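PDB 5H3K: Slr0280 protein from Synechocystis sp., which is of unknown function but belongs, by its C-terminal region, to the phosphodiester glycosidase (NAGPA) family, so it may act on glycosidic phosphodiesters. Local coordinates for residues 104-108 and 171-177; 150-154 and 190-194. All coordinates share one frame. Residue numbers count along the deposited sequence, not the author numbering.

How the contacts relate
Contacts 1 and 2 lie side by side, with centres about 11 Å apart. Their segments alternate along the chain. Two probable hydrogen bonds join them: Ser172 OG to Gln152 N, 2.9 Å, and Phe176 O to Asn191 N, 2.9 Å. Ala151 CB also packs on Gln173 O at 3.3 Å. Residues 171-177 link strands 164-171 and 177-182, which belong to two different four-stranded antiparallel sheets. Contact 1 sets this linker against residues 104-108 of an earlier mixed sheet. Contact 2 pairs the 153-161 side of one sheet with the loop that follows strand 185-190 of the other. No active site or ligand is identified here. The contact centres lie about 30 and 34 Å from the chain centre.

Contact 1: 104-108 and 171-177; sequences VQWFS and LSQPAFW
The Phe107 ring is covered on one face by Pro174. Pro174 CA lies 3.8 Å from the Phe107 ring centroid, in a CH-pi contact. Phe107 has a left-handed backbone (phi/psi 50/50) and an m rotamer. Phe107 CA is 5.8 Å from Pro174 CA. Residues 174-176 are extended (Pro174 -56/152, Ala175 -145/138, Phe176 -69/145). Ala175 O lies at the edge of the Phe107 ring, 3.3 Å from Phe107 CE2. Trp106 is extended with a t rotamer. Pro174 CB makes another CH-pi contact, 4.2 Å from the Trp106 six-membered ring centroid. The Trp106 and Phe176 rings are near parallel (19°) but barely overlap, with centroids 5.3 Å apart; Trp106 CZ2 reaches Phe176 CD1 at 3.3 Å. Phe107 CZ touches Leu171 CD1 at 3.7 Å. Within 104-108, Trp106 N donates to Ser108 OG at 3.1 Å. This buried packing sets the end of strand 101-105 against the linker between strands 164-171 and 177-182. Phe107 N bonds Thr252 OG1 of strand 247-253, on which Trp177 also packs.

Contact 2: 150-154 and 190-194; sequences NAQIL and INASS
A single parallel beta bridge, Gln152 with Ser193, joins the four-stranded sheet holding strand 153-161 to the residues that follow strand 185-190 of the neighbouring four-stranded sheet. The register pairs Ala151 with Ala192, Gln152 with Ser193 and Ile153 with Ser194, with CA atoms 4.7 to 5.1 Å apart. Ile190 O accepts a weak 2.8 Å bond from Ala192 N. Asn191 is the centre of this inverse gamma turn (phi/psi -82/65). Asn191 O takes a bond from a water at 2.9 Å, and that water accepts from Ala151 N at 3.0 Å. Asn191 ND2 bonds Ser235 OG. Ala192 is extended. Ala192 CB points toward residues 150-154 and lies 3.9 Å from Ala151 CB and 3.9 Å from Ile153 CG1. Ser193, also extended, carries both direct hydrogen bonds: Ser193 N to Ala151 O, 3.2 Å, and Ile153 N to Ser193 O, 2.8 Å. Gln152 CA adds a CA-H...O contact to Ser193 O at 3.3 Å. A second water accepts from Gln152 NE2 at 3.1 Å and bonds Ser193 OG weakly at 3.4 Å. At Ser194, CB meets CD1 of Ile153, an m,t rotamer, at 4.3 Å.

Contact 1: 104-108 and 171-177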
loop_
_atom_site.group_PDB
_atom_site.type_symbol
_atom_site.label_atom_id
_atom_site.label_comp_id
_atom_site.label_asym_id
_atom_site.label_seq_id
_atom_site.Cartn_x
_atom_site.Cartn_y
_atom_site.Cartn_z
ATOM N N VAL A 104 2.681 -15.997 -20.427
ATOM C CA VAL A 104 1.417 -16.163 -19.712
ATOM C C VAL A 104 0.796 -17.517 -20.042
ATOM O O VAL A 104 1.127 -18.126 -21.062
ATOM C CB VAL A 104 0.395 -15.034 -20.047
ATOM C CG1 VAL A 104 0.929 -13.641 -19.644
ATOM C CG2 VAL A 104 0.008 -15.060 -21.530
ATOM N N GLN A 105 -0.082 -17.993 -19.162
ATOM C CA GLN A 105 -0.926 -19.147 -19.454
ATOM C C GLN A 105 -2.379 -18.761 -19.225
ATOM O O GLN A 105 -2.725 -18.216 -18.175
ATOM C CB GLN A 105 -0.552 -20.354 -18.583
ATOM C CG GLN A 105 0.666 -21.137 -19.066
ATOM C CD GLN A 105 0.395 -21.960 -20.332
ATOM O OE1 GLN A 105 -0.083 -21.436 -21.342
ATOM N NE2 GLN A 105 0.706 -23.256 -20.277
ATOM N N TRP A 106 -3.219 -19.015 -20.222
ATOM C CA TRP A 106 -4.644 -18.723 -20.115
ATOM C C TRP A 106 -5.395 -19.560 -21.149
ATOM O O TRP A 106 -5.554 -19.151 -22.308
ATOM C CB TRP A 106 -4.925 -17.218 -20.302
ATOM C CG TRP A 106 -6.362 -16.838 -20.039
ATOM C CD1 TRP A 106 -6.979 -16.735 -18.823
ATOM C CD2 TRP A 106 -7.360 -16.521 -21.024
ATOM N NE1 TRP A 106 -8.301 -16.378 -18.994
ATOM C CE2 TRP A 106 -8.551 -16.241 -20.327
ATOM C CE3 TRP A 106 -7.354 -16.453 -22.416
ATOM C CZ2 TRP A 106 -9.726 -15.892 -20.994
ATOM C CZ3 TRP A 106 -8.526 -16.102 -23.071
ATOM C CH2 TRP A 106 -9.694 -15.829 -22.361
ATOM N N PHE A 107 -5.846 -20.734 -20.710
ATOM C CA PHE A 107 -6.495 -21.705 -21.583
ATOM C C PHE A 107 -5.648 -21.942 -22.836
ATOM O O PHE A 107 -6.140 -21.876 -23.960
ATOM C CB PHE A 107 -7.902 -21.243 -21.940
ATOM C CG PHE A 107 -8.818 -21.113 -20.743
ATOM C CD1 PHE A 107 -9.406 -22.235 -20.179
ATOM C CD2 PHE A 107 -9.083 -19.871 -20.185
ATOM C CE1 PHE A 107 -10.252 -22.125 -19.080
ATOM C CE2 PHE A 107 -9.925 -19.753 -19.083
ATOM C CZ PHE A 107 -10.510 -20.881 -18.535
ATOM N N SER A 108 -4.369 -22.211 -22.615
ATOM C CA SER A 108 -3.424 -22.434 -23.698
ATOM C C SER A 108 -2.600 -23.703 -23.480
ATOM O O SER A 108 -2.152 -23.980 -22.366
ATOM C CB SER A 108 -2.516 -21.208 -23.860
ATOM O OG SER A 108 -2.172 -20.631 -22.609
ATOM N N LEU A 171 -15.290 -26.326 -19.270
ATOM C CA LEU A 171 -15.874 -25.199 -19.987
ATOM C C LEU A 171 -15.912 -25.460 -21.488
ATOM O O LEU A 171 -15.075 -26.190 -22.011
ATOM C CB LEU A 171 -15.036 -23.949 -19.742
ATOM C CG LEU A 171 -14.795 -23.583 -18.279
ATOM C CD1 LEU A 171 -13.804 -22.423 -18.189
ATOM C CD2 LEU A 171 -16.126 -23.224 -17.633
ATOM N N SER A 172 -16.856 -24.831 -22.188
ATOM C CA SER A 172 -16.940 -24.966 -23.642
ATOM C C SER A 172 -15.932 -24.075 -24.369
ATOM O O SER A 172 -15.513 -24.379 -25.493
ATOM C CB SER A 172 -18.346 -24.639 -24.127
ATOM O OG SER A 172 -18.648 -23.283 -23.887
ATOM N N GLN A 173 -15.562 -22.964 -23.732
ATOM C CA GLN A 173 -14.635 -21.988 -24.302
ATOM C C GLN A 173 -13.847 -21.377 -23.150
ATOM O O GLN A 173 -14.264 -21.485 -21.985
ATOM C CB GLN A 173 -15.394 -20.871 -25.033
ATOM C CG GLN A 173 -16.263 -21.325 -26.208
ATOM C CD GLN A 173 -15.437 -21.829 -27.379
ATOM O OE1 GLN A 173 -14.285 -21.424 -27.553
ATOM N NE2 GLN A 173 -16.023 -22.706 -28.193
ATOM N N PRO A 174 -12.711 -20.736 -23.461
ATOM C CA PRO A 174 -12.002 -19.975 -22.425
ATOM C C PRO A 174 -12.930 -18.935 -21.814
ATOM O O PRO A 174 -13.863 -18.465 -22.481
ATOM C CB PRO A 174 -10.889 -19.280 -23.208
ATOM C CG PRO A 174 -10.615 -20.205 -24.358
ATOM C CD PRO A 174 -11.993 -20.726 -24.749
ATOM N N ALA A 175 -12.683 -18.579 -20.559
ATOM C CA ALA A 175 -13.550 -17.636 -19.873
ATOM C C ALA A 175 -12.743 -16.750 -18.937
ATOM O O ALA A 175 -11.836 -17.222 -18.262
ATOM C CB ALA A 175 -14.636 -18.384 -19.097
ATOM N N PHE A 176 -13.065 -15.464 -18.912
ATOM C CA PHE A 176 -12.452 -14.567 -17.941
ATOM C C PHE A 176 -12.951 -14.923 -16.544
ATOM O O PHE A 176 -14.105 -15.317 -16.372
ATOM C CB PHE A 176 -12.819 -13.133 -18.267
ATOM C CG PHE A 176 -12.418 -12.710 -19.648
ATOM C CD1 PHE A 176 -11.147 -12.997 -20.128
ATOM C CD2 PHE A 176 -13.313 -12.049 -20.474
ATOM C CE1 PHE A 176 -10.760 -12.607 -21.407
ATOM C CE2 PHE A 176 -12.934 -11.649 -21.761
ATOM C CZ PHE A 176 -11.657 -11.932 -22.223
ATOM N N TRP A 177 -12.088 -14.781 -15.547
ATOM C CA TRP A 177 -12.486 -15.082 -14.180
ATOM C C TRP A 177 -11.686 -14.260 -13.177
ATOM O O TRP A 177 -10.619 -13.726 -13.504
ATOM C CB TRP A 177 -12.335 -16.588 -13.898
ATOM C CG TRP A 177 -10.946 -17.084 -14.162
ATOM C CD1 TRP A 177 -10.435 -17.514 -15.365
ATOM C CD2 TRP A 177 -9.878 -17.179 -13.212
ATOM N NE1 TRP A 177 -9.115 -17.881 -15.209
ATOM C CE2 TRP A 177 -8.754 -17.688 -13.909
ATOM C CE3 TRP A 177 -9.768 -16.890 -11.849
ATOM C CZ2 TRP A 177 -7.529 -17.907 -13.268
ATOM C CZ3 TRP A 177 -8.546 -17.109 -11.223
ATOM C CH2 TRP A 177 -7.442 -17.609 -11.936
#

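Contact 2: 150-154 and 190-194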
loop_
_atom_site.group_PDB
_atom_site.type_symbol
_atom_site.label_atom_id
_atom_site.label_comp_id
_atom_site.label_asym_id
_atom_site.label_seq_id
_atom_site.Cartn_x
_atom_site.Cartn_y
_atom_site.Cartn_z
ATOM N N ASN A 150 -18.379 -16.513 -25.178
ATOM C CA ASN A 150 -19.448 -17.511 -25.353
ATOM C C ASN A 150 -19.202 -18.829 -24.625
ATOM O O ASN A 150 -19.552 -19.897 -25.132
ATOM C CB ASN A 150 -19.710 -17.803 -26.836
ATOM C CG ASN A 150 -20.199 -16.586 -27.602
ATOM O OD1 ASN A 150 -19.626 -16.213 -28.633
ATOM N ND2 ASN A 150 -21.268 -15.969 -27.113
ATOM N N ALA A 151 -18.604 -18.750 -23.436
ATOM C CA ALA A 151 -18.265 -19.942 -22.652
ATOM C C ALA A 151 -19.449 -20.407 -21.821
ATOM O O ALA A 151 -20.229 -19.593 -21.325
ATOM C CB ALA A 151 -17.063 -19.666 -21.736
ATOM N N GLN A 152 -19.568 -21.724 -21.674
ATOM C CA GLN A 152 -20.563 -22.329 -20.808
ATOM C C GLN A 152 -19.883 -23.352 -19.927
ATOM O O GLN A 152 -18.939 -24.022 -20.363
ATOM C CB GLN A 152 -21.629 -23.040 -21.644
ATOM C CG GLN A 152 -22.166 -22.241 -22.802
ATOM C CD GLN A 152 -23.037 -23.089 -23.718
ATOM O OE1 GLN A 152 -22.623 -23.470 -24.816
ATOM N NE2 GLN A 152 -24.247 -23.399 -23.264
ATOM N N ILE A 153 -20.367 -23.486 -18.695
ATOM C CA ILE A 153 -19.869 -24.500 -17.789
ATOM C C ILE A 153 -20.594 -25.808 -18.076
ATOM O O ILE A 153 -21.812 -25.876 -17.959
ATOM C CB ILE A 153 -20.091 -24.091 -16.322
ATOM C CG1 ILE A 153 -19.407 -22.749 -16.043
ATOM C CG2 ILE A 153 -19.575 -25.182 -15.384
ATOM C CD1 ILE A 153 -19.693 -22.198 -14.643
ATOM N N LEU A 154 -19.847 -26.841 -18.459
ATOM C CA LEU A 154 -20.462 -28.104 -18.885
ATOM C C LEU A 154 -20.626 -29.101 -17.738
ATOM O O LEU A 154 -21.663 -29.753 -17.619
ATOM C CB LEU A 154 -19.652 -28.720 -20.029
ATOM C CG LEU A 154 -19.427 -27.761 -21.204
ATOM C CD1 LEU A 154 -18.450 -28.344 -22.222
ATOM C CD2 LEU A 154 -20.752 -27.391 -21.861
ATOM N N ILE A 190 -16.833 -16.303 -12.685
ATOM C CA ILE A 190 -16.453 -16.693 -14.044
ATOM C C ILE A 190 -17.465 -16.165 -15.052
ATOM O O ILE A 190 -18.679 -16.311 -14.864
ATOM C CB ILE A 190 -16.424 -18.216 -14.214
ATOM C CG1 ILE A 190 -15.677 -18.878 -13.068
ATOM C CG2 ILE A 190 -15.810 -18.600 -15.561
ATOM C CD1 ILE A 190 -16.541 -19.849 -12.309
ATOM N N ASN A 191 -16.974 -15.557 -16.126
ATOM C CA ASN A 191 -17.851 -15.094 -17.188
ATOM C C ASN A 191 -18.193 -16.270 -18.103
ATOM O O ASN A 191 -17.802 -16.301 -19.272
ATOM C CB ASN A 191 -17.207 -13.944 -17.974
ATOM C CG ASN A 191 -18.111 -13.406 -19.102
ATOM O OD1 ASN A 191 -17.618 -12.944 -20.137
ATOM N ND2 ASN A 191 -19.431 -13.471 -18.905
ATOM N N ALA A 192 -18.899 -17.248 -17.542
ATOM C CA ALA A 192 -19.383 -18.413 -18.281
ATOM C C ALA A 192 -20.744 -18.762 -17.702
ATOM O O ALA A 192 -20.922 -18.740 -16.484
ATOM C CB ALA A 192 -18.430 -19.596 -18.119
ATOM N N SER A 193 -21.699 -19.084 -18.569
ATOM C CA SER A 193 -23.062 -19.372 -18.134
ATOM C C SER A 193 -23.151 -20.819 -17.690
ATOM O O SER A 193 -22.402 -21.669 -18.168
ATOM C CB SER A 193 -24.052 -19.109 -19.267
ATOM O OG SER A 193 -23.815 -19.988 -20.351
ATOM N N SER A 194 -24.057 -21.109 -16.762
ATOM C CA SER A 194 -24.274 -22.487 -16.333
ATOM C C SER A 194 -25.697 -22.942 -16.638
ATOM O O SER A 194 -26.635 -22.571 -15.928
ATOM C CB SER A 194 -23.998 -22.639 -14.838
ATOM O OG SER A 194 -24.435 -23.914 -14.391
HETATM O O HOH W 1 -18.865 -16.141 -21.977
HETATM O O HOH W 2 -24.670 -23.235 -20.207
#